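Local coordinates for putative methylthioribose-1-phosphate isomerase (Archaeoglobus fulgidus, PDB 1T5O), which probably catalyses the interconversion of methylthioribose-1-phosphate and methylthioribulose-1-phosphate, a step of methionine biosynthesis, at residues Val229-Asp234 against Val241-Gly246; Tyr153-Arg158 against Thr166-Val171; Gly246-Ser251 against Leu314-Ala319. All coordinates share one frame; numbering follows the deposited sequence.

Interaction 1: Val229-Asp234 against Val241-Gly246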
ATOM      1  N   VAL A 229       6.970  17.466   2.518  1.00 21.20           N
ATOM      2  CA  VAL A 229       6.984  16.316   1.636  1.00 18.80           C
ATOM      3  C   VAL A 229       7.887  16.690   0.464  1.00 19.80           C
ATOM      4  O   VAL A 229       7.800  17.807  -0.043  1.00 18.58           O
ATOM      5  CB  VAL A 229       5.572  16.012   1.046  1.00 20.15           C
ATOM      6  CG1 VAL A 229       5.669  14.827   0.102  1.00 19.74           C
ATOM      7  CG2 VAL A 229       4.558  15.715   2.165  1.00 18.04           C
ATOM      8  N   ILE A 230       8.761  15.781   0.048  1.00 17.61           N
ATOM      9  CA  ILE A 230       9.581  16.038  -1.145  1.00 18.50           C
ATOM     10  C   ILE A 230       9.588  14.759  -1.981  1.00 18.56           C
ATOM     11  O   ILE A 230       9.967  13.688  -1.503  1.00 18.31           O
ATOM     12  CB  ILE A 230      11.078  16.430  -0.848  1.00 16.80           C
ATOM     13  CG1 ILE A 230      11.163  17.609   0.131  1.00 21.07           C
ATOM     14  CG2 ILE A 230      11.751  16.867  -2.172  1.00 18.00           C
ATOM     15  CD1 ILE A 230      12.642  18.052   0.457  1.00 21.58           C
ATOM     16  N   VAL A 231       9.123  14.872  -3.218  1.00 17.27           N
ATOM     17  CA  VAL A 231       9.095  13.725  -4.112  1.00 17.85           C
ATOM     18  C   VAL A 231       9.800  14.105  -5.409  1.00 17.58           C
ATOM     19  O   VAL A 231      10.143  15.275  -5.641  1.00 18.75           O
ATOM     20  CB  VAL A 231       7.640  13.277  -4.458  1.00 16.69           C
ATOM     21  CG1 VAL A 231       6.926  12.803  -3.184  1.00 15.44           C
ATOM     22  CG2 VAL A 231       6.879  14.417  -5.141  1.00 14.63           C
ATOM     23  N   GLY A 232      10.055  13.111  -6.245  1.00 18.90           N
ATOM     24  CA  GLY A 232      10.686  13.404  -7.519  1.00 18.94           C
ATOM     25  C   GLY A 232       9.568  13.473  -8.555  1.00 20.61           C
ATOM     26  O   GLY A 232       8.382  13.577  -8.192  1.00 18.90           O
ATOM     27  N   ALA A 233       9.935  13.409  -9.831  1.00 19.83           N
ATOM     28  CA  ALA A 233       8.956  13.460 -10.913  1.00 20.17           C
ATOM     29  C   ALA A 233       9.423  12.657 -12.111  1.00 21.88           C
ATOM     30  O   ALA A 233      10.616  12.581 -12.394  1.00 19.91           O
ATOM     31  CB  ALA A 233       8.733  14.878 -11.360  1.00 19.63           C
ATOM     32  N   ASP A 234       8.476  12.079 -12.835  1.00 20.14           N
ATOM     33  CA  ASP A 234       8.847  11.354 -14.032  1.00 21.22           C
ATOM     34  C   ASP A 234       8.641  12.277 -15.214  1.00 21.21           C
ATOM     35  O   ASP A 234       9.325  12.169 -16.226  1.00 20.10           O
ATOM     36  CB  ASP A 234       7.993  10.116 -14.172  1.00 23.86           C
ATOM     37  CG  ASP A 234       8.395   9.053 -13.190  1.00 32.46           C
ATOM     38  OD1 ASP A 234       9.558   8.575 -13.284  1.00 37.45           O
ATOM     39  OD2 ASP A 234       7.569   8.704 -12.317  1.00 34.38           O
ATOM     40  N   VAL A 241       2.099  17.076 -12.373  1.00 16.39           N
ATOM     41  CA  VAL A 241       3.335  16.343 -12.166  1.00 16.65           C
ATOM     42  C   VAL A 241       3.013  14.852 -12.239  1.00 17.13           C
ATOM     43  O   VAL A 241       2.214  14.357 -11.450  1.00 18.11           O
ATOM     44  CB  VAL A 241       3.954  16.647 -10.778  1.00 14.36           C
ATOM     45  CG1 VAL A 241       5.142  15.745 -10.543  1.00 15.87           C
ATOM     46  CG2 VAL A 241       4.422  18.134 -10.724  1.00 16.93           C
ATOM     47  N   PHE A 242       3.595  14.138 -13.203  1.00 16.61           N
ATOM     48  CA  PHE A 242       3.401  12.693 -13.260  1.00 17.07           C
ATOM     49  C   PHE A 242       4.551  12.030 -12.475  1.00 17.67           C
ATOM     50  O   PHE A 242       5.726  12.326 -12.709  1.00 16.84           O
ATOM     51  CB  PHE A 242       3.378  12.164 -14.710  1.00 17.94           C
ATOM     52  CG  PHE A 242       2.099  12.505 -15.471  1.00 21.27           C
ATOM     53  CD1 PHE A 242       1.938  13.762 -16.062  1.00 21.42           C
ATOM     54  CD2 PHE A 242       1.049  11.589 -15.553  1.00 20.56           C
ATOM     55  CE1 PHE A 242       0.755  14.104 -16.721  1.00 22.19           C
ATOM     56  CE2 PHE A 242      -0.154  11.924 -16.216  1.00 24.04           C
ATOM     57  CZ  PHE A 242      -0.291  13.197 -16.801  1.00 20.54           C
ATOM     58  N   ASN A 243       4.214  11.160 -11.519  1.00 17.01           N
ATOM     59  CA  ASN A 243       5.249  10.473 -10.736  1.00 17.59           C
ATOM     60  C   ASN A 243       4.696   9.102 -10.360  1.00 16.72           C
ATOM     61  O   ASN A 243       3.542   8.822 -10.660  1.00 15.95           O
ATOM     62  CB  ASN A 243       5.599  11.306  -9.490  1.00 17.51           C
ATOM     63  CG  ASN A 243       6.872  10.844  -8.841  1.00 21.33           C
ATOM     64  OD1 ASN A 243       7.891  10.678  -9.514  1.00 20.19           O
ATOM     65  ND2 ASN A 243       6.829  10.616  -7.526  1.00 20.23           N
ATOM     66  N   LYS A 244       5.511   8.245  -9.735  1.00 17.77           N
ATOM     67  CA  LYS A 244       5.078   6.894  -9.338  1.00 20.09           C
ATOM     68  C   LYS A 244       3.664   6.896  -8.734  1.00 18.99           C
ATOM     69  O   LYS A 244       3.380   7.723  -7.857  1.00 17.48           O
ATOM     70  CB  LYS A 244       6.066   6.306  -8.309  1.00 20.81           C
ATOM     71  CG  LYS A 244       5.669   4.918  -7.801  1.00 21.28           C
ATOM     72  CD  LYS A 244       5.580   3.915  -8.955  1.00 23.94           C
ATOM     73  CE  LYS A 244       6.905   3.848  -9.724  1.00 28.07           C
ATOM     74  NZ  LYS A 244       6.923   2.886 -10.879  1.00 29.81           N
ATOM     75  N   ILE A 245       2.782   5.987  -9.169  1.00 19.50           N
ATOM     76  CA  ILE A 245       1.415   5.989  -8.604  1.00 21.52           C
ATOM     77  C   ILE A 245       1.436   6.092  -7.091  1.00 20.80           C
ATOM     78  O   ILE A 245       2.214   5.422  -6.414  1.00 18.95           O
ATOM     79  CB  ILE A 245       0.547   4.705  -8.836  1.00 24.40           C
ATOM     80  CG1 ILE A 245       1.325   3.704  -9.639  1.00 28.61           C
ATOM     81  CG2 ILE A 245      -0.895   5.075  -9.306  1.00 25.19           C
ATOM     82  CD1 ILE A 245       2.163   2.895  -8.762  1.00 25.50           C
ATOM     83  N   GLY A 246       0.530   6.909  -6.570  1.00 20.40           N
ATOM     84  CA  GLY A 246       0.434   7.067  -5.131  1.00 19.03           C
ATOM     85  C   GLY A 246       0.825   8.471  -4.750  1.00 18.48           C
ATOM     86  O   GLY A 246       0.355   9.012  -3.749  1.00 18.46           O
TER
HETATM   87  O   HOH W   1       9.421  10.208  -5.828  1.00 20.36           O
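The side-chain amide of N243 lies between G232 and D234. Over one face stands the carbonyl oxygen of G232, with its O 3.2 Å from N243 CG and almost straight above that carbon; the CA of A233 lies on the same side. D234 OD2 sits on the opposite side of the amide plane, displaced beyond OD1, and its carboxylate is turned 30° from the amide. D234 OD2 comes within 3.3 Å of N243 CA. Both oxygens also come near N243 OD1, another acceptor, and no hydrogen bond forms there. N243 ND2 gives one hydrogen bond to T247 OG1 and another, of 3.1 Å, to a water that also takes the N-H of G232. N243 CG is anti to the backbone N (chi1 -166°), which turns the amide under the backbone of G232 and A233. A leucine here would probably leave T247 OG1 and the bridging water without their donor and set an apolar branch under the G232 carbonyl. Alongside, D234 N reaches F242 O at 2.8 Å, and A233 CB touches V241 CG1 at 3.8 Å. D234 is the predicted proton donor, and N243 and K244 are predicted to bind substrate; the D234-F242 bond pins the backbone from which this carboxylate springs, consistent with a site built where the two segments meet.

Interaction 2: Tyr153-Arg158 against Thr166-Val171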
ATOM      1  N   TYR A 153       8.418   9.682  -1.225  1.00 16.31           N
ATOM      2  CA  TYR A 153       7.686   8.601  -1.875  1.00 16.87           C
ATOM      3  C   TYR A 153       8.558   8.020  -2.973  1.00 17.75           C
ATOM      4  O   TYR A 153       9.350   8.738  -3.588  1.00 19.09           O
ATOM      5  CB  TYR A 153       6.387   9.138  -2.484  1.00 16.00           C
ATOM      6  CG  TYR A 153       5.309   8.098  -2.561  1.00 17.74           C
ATOM      7  CD1 TYR A 153       4.631   7.704  -1.410  1.00 17.58           C
ATOM      8  CD2 TYR A 153       4.966   7.505  -3.779  1.00 17.69           C
ATOM      9  CE1 TYR A 153       3.623   6.752  -1.468  1.00 16.92           C
ATOM     10  CE2 TYR A 153       3.972   6.550  -3.847  1.00 19.08           C
ATOM     11  CZ  TYR A 153       3.298   6.182  -2.682  1.00 17.76           C
ATOM     12  OH  TYR A 153       2.272   5.276  -2.724  1.00 19.87           O
ATOM     13  N   CYS A 154       8.381   6.732  -3.230  1.00 15.34           N
ATOM     14  CA  CYS A 154       9.187   6.013  -4.204  1.00 18.05           C
ATOM     15  C   CYS A 154      10.688   6.087  -3.882  1.00 19.55           C
ATOM     16  O   CYS A 154      11.098   5.862  -2.725  1.00 20.81           O
ATOM     17  CB  CYS A 154       8.908   6.504  -5.651  1.00 18.19           C
ATOM     18  SG  CYS A 154       9.331   5.192  -6.843  1.00 22.14           S
ATOM     19  N   ASN A 155      11.520   6.410  -4.878  1.00 19.04           N
ATOM     20  CA  ASN A 155      12.966   6.458  -4.639  1.00 21.81           C
ATOM     21  C   ASN A 155      13.645   7.423  -5.595  1.00 23.26           C
ATOM     22  O   ASN A 155      14.180   7.012  -6.633  1.00 22.76           O
ATOM     23  CB  ASN A 155      13.556   5.048  -4.796  1.00 21.44           C
ATOM     24  CG  ASN A 155      15.079   5.019  -4.672  1.00 22.68           C
ATOM     25  OD1 ASN A 155      15.769   4.592  -5.602  1.00 22.00           O
ATOM     26  ND2 ASN A 155      15.606   5.457  -3.522  1.00 18.56           N
ATOM     27  N   ALA A 156      13.585   8.707  -5.249  1.00 21.65           N
ATOM     28  CA  ALA A 156      14.189   9.768  -6.049  1.00 21.89           C
ATOM     29  C   ALA A 156      15.524  10.100  -5.364  1.00 21.05           C
ATOM     30  O   ALA A 156      15.747  11.213  -4.883  1.00 19.64           O
ATOM     31  CB  ALA A 156      13.255  10.996  -6.068  1.00 21.60           C
ATOM     32  N   GLY A 157      16.393   9.095  -5.308  1.00 21.86           N
ATOM     33  CA  GLY A 157      17.680   9.252  -4.667  1.00 21.54           C
ATOM     34  C   GLY A 157      18.863   8.948  -5.565  1.00 22.60           C
ATOM     35  O   GLY A 157      18.762   9.025  -6.792  1.00 20.46           O
ATOM     36  N   ARG A 158      19.984   8.573  -4.946  1.00 23.32           N
ATOM     37  CA  ARG A 158      21.216   8.317  -5.681  1.00 25.43           C
ATOM     38  C   ARG A 158      21.220   7.017  -6.471  1.00 29.25           C
ATOM     39  O   ARG A 158      22.076   6.819  -7.328  1.00 32.99           O
ATOM     40  CB  ARG A 158      22.440   8.386  -4.733  1.00 25.44           C
ATOM     41  CG  ARG A 158      22.511   7.325  -3.601  1.00 24.97           C
ATOM     42  CD  ARG A 158      23.815   7.553  -2.815  1.00 28.92           C
ATOM     43  NE  ARG A 158      24.057   6.667  -1.672  1.00 29.31           N
ATOM     44  CZ  ARG A 158      24.486   5.409  -1.750  1.00 29.55           C
ATOM     45  NH1 ARG A 158      24.716   4.842  -2.925  1.00 30.89           N
ATOM     46  NH2 ARG A 158      24.731   4.729  -0.633  1.00 31.32           N
ATOM     47  N   THR A 166      17.620  13.381  -6.588  1.00 19.52           N
ATOM     48  CA  THR A 166      16.850  14.611  -6.777  1.00 20.52           C
ATOM     49  C   THR A 166      16.174  14.953  -5.441  1.00 20.18           C
ATOM     50  O   THR A 166      16.694  15.769  -4.698  1.00 19.90           O
ATOM     51  CB  THR A 166      15.812  14.442  -7.892  1.00 20.75           C
ATOM     52  OG1 THR A 166      15.019  13.279  -7.625  1.00 19.54           O
ATOM     53  CG2 THR A 166      16.515  14.272  -9.230  1.00 21.56           C
ATOM     54  N   ALA A 167      15.045  14.325  -5.114  1.00 20.17           N
ATOM     55  CA  ALA A 167      14.378  14.616  -3.827  1.00 19.18           C
ATOM     56  C   ALA A 167      15.257  14.293  -2.596  1.00 18.40           C
ATOM     57  O   ALA A 167      15.310  15.063  -1.631  1.00 17.13           O
ATOM     58  CB  ALA A 167      13.029  13.843  -3.736  1.00 20.10           C
ATOM     59  N   LEU A 168      15.922  13.144  -2.628  1.00 16.73           N
ATOM     60  CA  LEU A 168      16.807  12.739  -1.538  1.00 19.92           C
ATOM     61  C   LEU A 168      18.132  13.526  -1.634  1.00 19.51           C
ATOM     62  O   LEU A 168      18.897  13.599  -0.667  1.00 20.57           O
ATOM     63  CB  LEU A 168      17.046  11.205  -1.580  1.00 18.60           C
ATOM     64  CG  LEU A 168      15.740  10.376  -1.432  1.00 21.46           C
ATOM     65  CD1 LEU A 168      16.087   8.878  -1.284  1.00 20.32           C
ATOM     66  CD2 LEU A 168      14.942  10.850  -0.172  1.00 23.26           C
ATOM     67  N   GLY A 169      18.388  14.114  -2.806  1.00 19.13           N
ATOM     68  CA  GLY A 169      19.575  14.934  -2.980  1.00 19.48           C
ATOM     69  C   GLY A 169      19.365  16.223  -2.181  1.00 20.17           C
ATOM     70  O   GLY A 169      20.323  16.815  -1.659  1.00 20.51           O
ATOM     71  N   VAL A 170      18.111  16.659  -2.082  1.00 18.30           N
ATOM     72  CA  VAL A 170      17.769  17.872  -1.314  1.00 18.29           C
ATOM     73  C   VAL A 170      17.984  17.591   0.172  1.00 18.74           C
ATOM     74  O   VAL A 170      18.445  18.452   0.934  1.00 21.79           O
ATOM     75  CB  VAL A 170      16.294  18.279  -1.547  1.00 19.16           C
ATOM     76  CG1 VAL A 170      15.864  19.344  -0.524  1.00 17.09           C
ATOM     77  CG2 VAL A 170      16.122  18.823  -2.987  1.00 20.40           C
ATOM     78  N   VAL A 171      17.637  16.386   0.583  1.00 19.58           N
ATOM     79  CA  VAL A 171      17.846  15.963   1.954  1.00 20.78           C
ATOM     80  C   VAL A 171      19.363  15.874   2.170  1.00 21.96           C
ATOM     81  O   VAL A 171      19.868  16.411   3.157  1.00 21.05           O
ATOM     82  CB  VAL A 171      17.200  14.585   2.242  1.00 20.70           C
ATOM     83  CG1 VAL A 171      17.638  14.074   3.608  1.00 21.97           C
ATOM     84  CG2 VAL A 171      15.673  14.704   2.231  1.00 19.11           C
TER
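L168 runs along the backbone of A156 and G157. Its CB is 3.7 Å from G157 CA and also faces A156 O; CG still borders both atoms; CD1, at the tip, rests 3.8 Å from G157 CA and approaches N155 ND2 from across at 4.1 Å. With CG anti to the carbonyl carbon (chi1 -60°), the chain extends past G157, where a CB in place of the hydrogen would probably clash with L168 CD1. The loop belongs to a beta-alpha-beta crossover of the Rossmann-like sheet: strand 149-152 leads through it to helix 167-176 and on to the neighbouring parallel strand 182-186. At the start of that helix T166, the N-cap residue, makes no capping bond with its side chain, and A156 O instead accepts the N-H of L168 at 3.0 Å and 174°, plus a weak bond from T166 N. A156 CB packs 3.7 Å from A167 CB and lies 3.3 Å from T166 OG1. The N155 amide is held by residues outside both segments: ND2 by T198 and E201 of helix 193-204, OD1 by R45, a predicted substrate-binding residue; C154, the predicted transition-state stabiliser, directly precedes N155.

Interaction 3: Gly246-Ser251 against Leu314-Ala319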
ATOM      1  N   GLY A 246       0.530   6.909  -6.570  1.00 20.40           N
ATOM      2  CA  GLY A 246       0.434   7.067  -5.131  1.00 19.03           C
ATOM      3  C   GLY A 246       0.825   8.471  -4.750  1.00 18.48           C
ATOM      4  O   GLY A 246       0.355   9.012  -3.749  1.00 18.46           O
ATOM      5  N   THR A 247       1.688   9.068  -5.567  1.00 17.12           N
ATOM      6  CA  THR A 247       2.157  10.421  -5.312  1.00 17.33           C
ATOM      7  C   THR A 247       0.976  11.391  -5.184  1.00 15.83           C
ATOM      8  O   THR A 247       0.938  12.209  -4.246  1.00 15.71           O
ATOM      9  CB  THR A 247       3.111  10.907  -6.441  1.00 17.74           C
ATOM     10  OG1 THR A 247       4.231  10.024  -6.521  1.00 15.94           O
ATOM     11  CG2 THR A 247       3.603  12.319  -6.155  1.00 13.94           C
ATOM     12  N   TYR A 248       0.016  11.290  -6.096  1.00 15.46           N
ATOM     13  CA  TYR A 248      -1.151  12.182  -6.049  1.00 15.29           C
ATOM     14  C   TYR A 248      -1.882  12.031  -4.712  1.00 15.62           C
ATOM     15  O   TYR A 248      -2.265  13.036  -4.082  1.00 17.70           O
ATOM     16  CB  TYR A 248      -2.127  11.899  -7.219  1.00 17.52           C
ATOM     17  CG  TYR A 248      -3.480  12.571  -7.024  1.00 17.88           C
ATOM     18  CD1 TYR A 248      -4.651  11.807  -6.838  1.00 16.81           C
ATOM     19  CD2 TYR A 248      -3.579  13.960  -6.948  1.00 15.61           C
ATOM     20  CE1 TYR A 248      -5.891  12.437  -6.579  1.00 17.15           C
ATOM     21  CE2 TYR A 248      -4.797  14.593  -6.689  1.00 16.02           C
ATOM     22  CZ  TYR A 248      -5.952  13.817  -6.510  1.00 19.24           C
ATOM     23  OH  TYR A 248      -7.157  14.438  -6.284  1.00 18.76           O
ATOM     24  N   THR A 249      -2.068  10.790  -4.267  1.00 15.18           N
ATOM     25  CA  THR A 249      -2.733  10.557  -2.984  1.00 16.28           C
ATOM     26  C   THR A 249      -2.003  11.293  -1.881  1.00 15.62           C
ATOM     27  O   THR A 249      -2.618  11.955  -1.075  1.00 14.57           O
ATOM     28  CB  THR A 249      -2.765   9.050  -2.619  1.00 16.23           C
ATOM     29  OG1 THR A 249      -3.494   8.356  -3.627  1.00 16.94           O
ATOM     30  CG2 THR A 249      -3.482   8.817  -1.258  1.00 13.67           C
ATOM     31  N   VAL A 250      -0.689  11.132  -1.820  1.00 15.35           N
ATOM     32  CA  VAL A 250       0.093  11.820  -0.802  1.00 15.77           C
ATOM     33  C   VAL A 250      -0.132  13.331  -0.912  1.00 16.41           C
ATOM     34  O   VAL A 250      -0.284  14.016   0.106  1.00 15.70           O
ATOM     35  CB  VAL A 250       1.611  11.530  -0.942  1.00 15.00           C
ATOM     36  CG1 VAL A 250       2.416  12.345   0.147  1.00 15.10           C
ATOM     37  CG2 VAL A 250       1.871  10.022  -0.789  1.00 15.94           C
ATOM     38  N   SER A 251      -0.191  13.843  -2.145  1.00 15.51           N
ATOM     39  CA  SER A 251      -0.395  15.283  -2.326  1.00 15.90           C
ATOM     40  C   SER A 251      -1.754  15.768  -1.785  1.00 14.78           C
ATOM     41  O   SER A 251      -1.873  16.909  -1.327  1.00 15.91           O
ATOM     42  CB  SER A 251      -0.238  15.678  -3.810  1.00 14.53           C
ATOM     43  OG  SER A 251      -1.467  15.553  -4.535  1.00 17.83           O
ATOM     44  N   LEU A 314      -0.785  20.768 -10.281  1.00 21.57           N
ATOM     45  CA  LEU A 314       0.197  21.719  -9.769  1.00 22.56           C
ATOM     46  C   LEU A 314      -0.357  22.552  -8.620  1.00 22.79           C
ATOM     47  O   LEU A 314       0.403  23.167  -7.874  1.00 19.41           O
ATOM     48  CB  LEU A 314       0.713  22.616 -10.899  1.00 23.13           C
ATOM     49  CG  LEU A 314       1.640  21.819 -11.822  1.00 24.47           C
ATOM     50  CD1 LEU A 314       2.045  22.697 -13.008  1.00 22.98           C
ATOM     51  CD2 LEU A 314       2.873  21.336 -11.041  1.00 26.84           C
ATOM     52  N   GLU A 315      -1.683  22.564  -8.480  1.00 24.11           N
ATOM     53  CA  GLU A 315      -2.320  23.296  -7.393  1.00 25.85           C
ATOM     54  C   GLU A 315      -1.923  22.662  -6.045  1.00 23.09           C
ATOM     55  O   GLU A 315      -2.014  23.297  -4.996  1.00 23.58           O
ATOM     56  CB  GLU A 315      -3.854  23.261  -7.551  1.00 31.55           C
ATOM     57  CG  GLU A 315      -4.543  24.540  -7.082  1.00 39.76           C
ATOM     58  CD  GLU A 315      -5.233  24.367  -5.746  1.00 45.45           C
ATOM     59  OE1 GLU A 315      -6.060  23.424  -5.645  1.00 49.65           O
ATOM     60  OE2 GLU A 315      -4.963  25.164  -4.807  1.00 45.18           O
ATOM     61  N   ASN A 316      -1.503  21.400  -6.071  1.00 21.33           N
ATOM     62  CA  ASN A 316      -1.083  20.698  -4.852  1.00 19.82           C
ATOM     63  C   ASN A 316       0.444  20.701  -4.688  1.00 19.27           C
ATOM     64  O   ASN A 316       0.983  19.965  -3.862  1.00 20.04           O
ATOM     65  CB  ASN A 316      -1.549  19.235  -4.882  1.00 19.32           C
ATOM     66  CG  ASN A 316      -3.058  19.083  -4.735  1.00 21.71           C
ATOM     67  OD1 ASN A 316      -3.802  20.057  -4.812  1.00 23.96           O
ATOM     68  ND2 ASN A 316      -3.516  17.833  -4.542  1.00 21.51           N
ATOM     69  N   VAL A 317       1.141  21.495  -5.497  1.00 19.10           N
ATOM     70  CA  VAL A 317       2.604  21.571  -5.411  1.00 17.59           C
ATOM     71  C   VAL A 317       2.992  22.968  -4.914  1.00 17.54           C
ATOM     72  O   VAL A 317       2.676  23.981  -5.558  1.00 17.57           O
ATOM     73  CB  VAL A 317       3.238  21.311  -6.787  1.00 18.39           C
ATOM     74  CG1 VAL A 317       4.767  21.469  -6.705  1.00 18.22           C
ATOM     75  CG2 VAL A 317       2.848  19.885  -7.266  1.00 16.61           C
ATOM     76  N   THR A 318       3.652  23.010  -3.763  1.00 18.67           N
ATOM     77  CA  THR A 318       4.071  24.269  -3.136  1.00 19.79           C
ATOM     78  C   THR A 318       5.175  24.944  -3.946  1.00 19.71           C
ATOM     79  O   THR A 318       5.206  26.172  -4.084  1.00 20.59           O
ATOM     80  CB  THR A 318       4.586  24.004  -1.692  1.00 20.27           C
ATOM     81  OG1 THR A 318       3.604  23.233  -0.975  1.00 19.15           O
ATOM     82  CG2 THR A 318       4.845  25.339  -0.949  1.00 18.52           C
ATOM     83  N   ALA A 319       6.093  24.136  -4.475  1.00 19.50           N
ATOM     84  CA  ALA A 319       7.161  24.671  -5.296  1.00 19.53           C
ATOM     85  C   ALA A 319       7.877  23.534  -5.998  1.00 20.08           C
ATOM     86  O   ALA A 319       7.862  22.393  -5.526  1.00 18.76           O
ATOM     87  CB  ALA A 319       8.175  25.477  -4.408  1.00 16.56           C
TER
HETATM   88  O   HOH W   2       0.025  19.012  -1.492  1.00 18.23           O
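N316 and S251 meet through one nearly straight hydrogen bond: N316 ND2 donates to S251 OG over 3.1 Å at 174°, with the oxygen only 2° out of the amide plane. The hydroxyl in turn gives its proton to a lone pair of Y248 O, 2.7 Å from S251 OG, within the same helical turn, so S251 OG is gripped as both acceptor and donor and its rotation is fixed. N316 ND2 also passes 4.1 Å from Y248 CE2, its amide only 12° from parallel to the ring. A water forms a second bridge, donating to S251 O at 2.8 Å and to N316 O at 2.7 Å. Further out, V252 and K255 of the same helix touch the N316 side chain, and K255 NZ bonds to E315 O. At the other end of the helix D310 takes the N-H groups of G246 and Y248, while Y248 OH bonds H257 of the second subunit, which carries the tyrosine to the dimer interface. The contact ties the first turns of helix 247-256 to the loop before strand 319-322; the helix belongs to the beta-alpha-beta crossover from strand 228-231 to 261-264 of the Rossmann-like sheet, with strands 235-237 and 240-244 inserted before it.

From the N terminus the three contacts follow in series, with none nesting in or crossing another. Interaction 2 closes first, a short loop between strand 149-152 and helix 167-176. Interaction 1 then closes the short connection, which includes strand 235-237, from strand 228-231 to strand 240-244, the latter in the small antiparallel sheet. Interaction 3 starts at G246, where interaction 1 ends, and closes the longest loop, reaching the connection that leads into strand 319-322. In space they adjoin: Y153 packs on I245, G246, T247 and V250, I230 meets A167 and V170, and V241 touches L314 and V317. Together they join the small sheet to the large one and its helices 167-176 and 247-256.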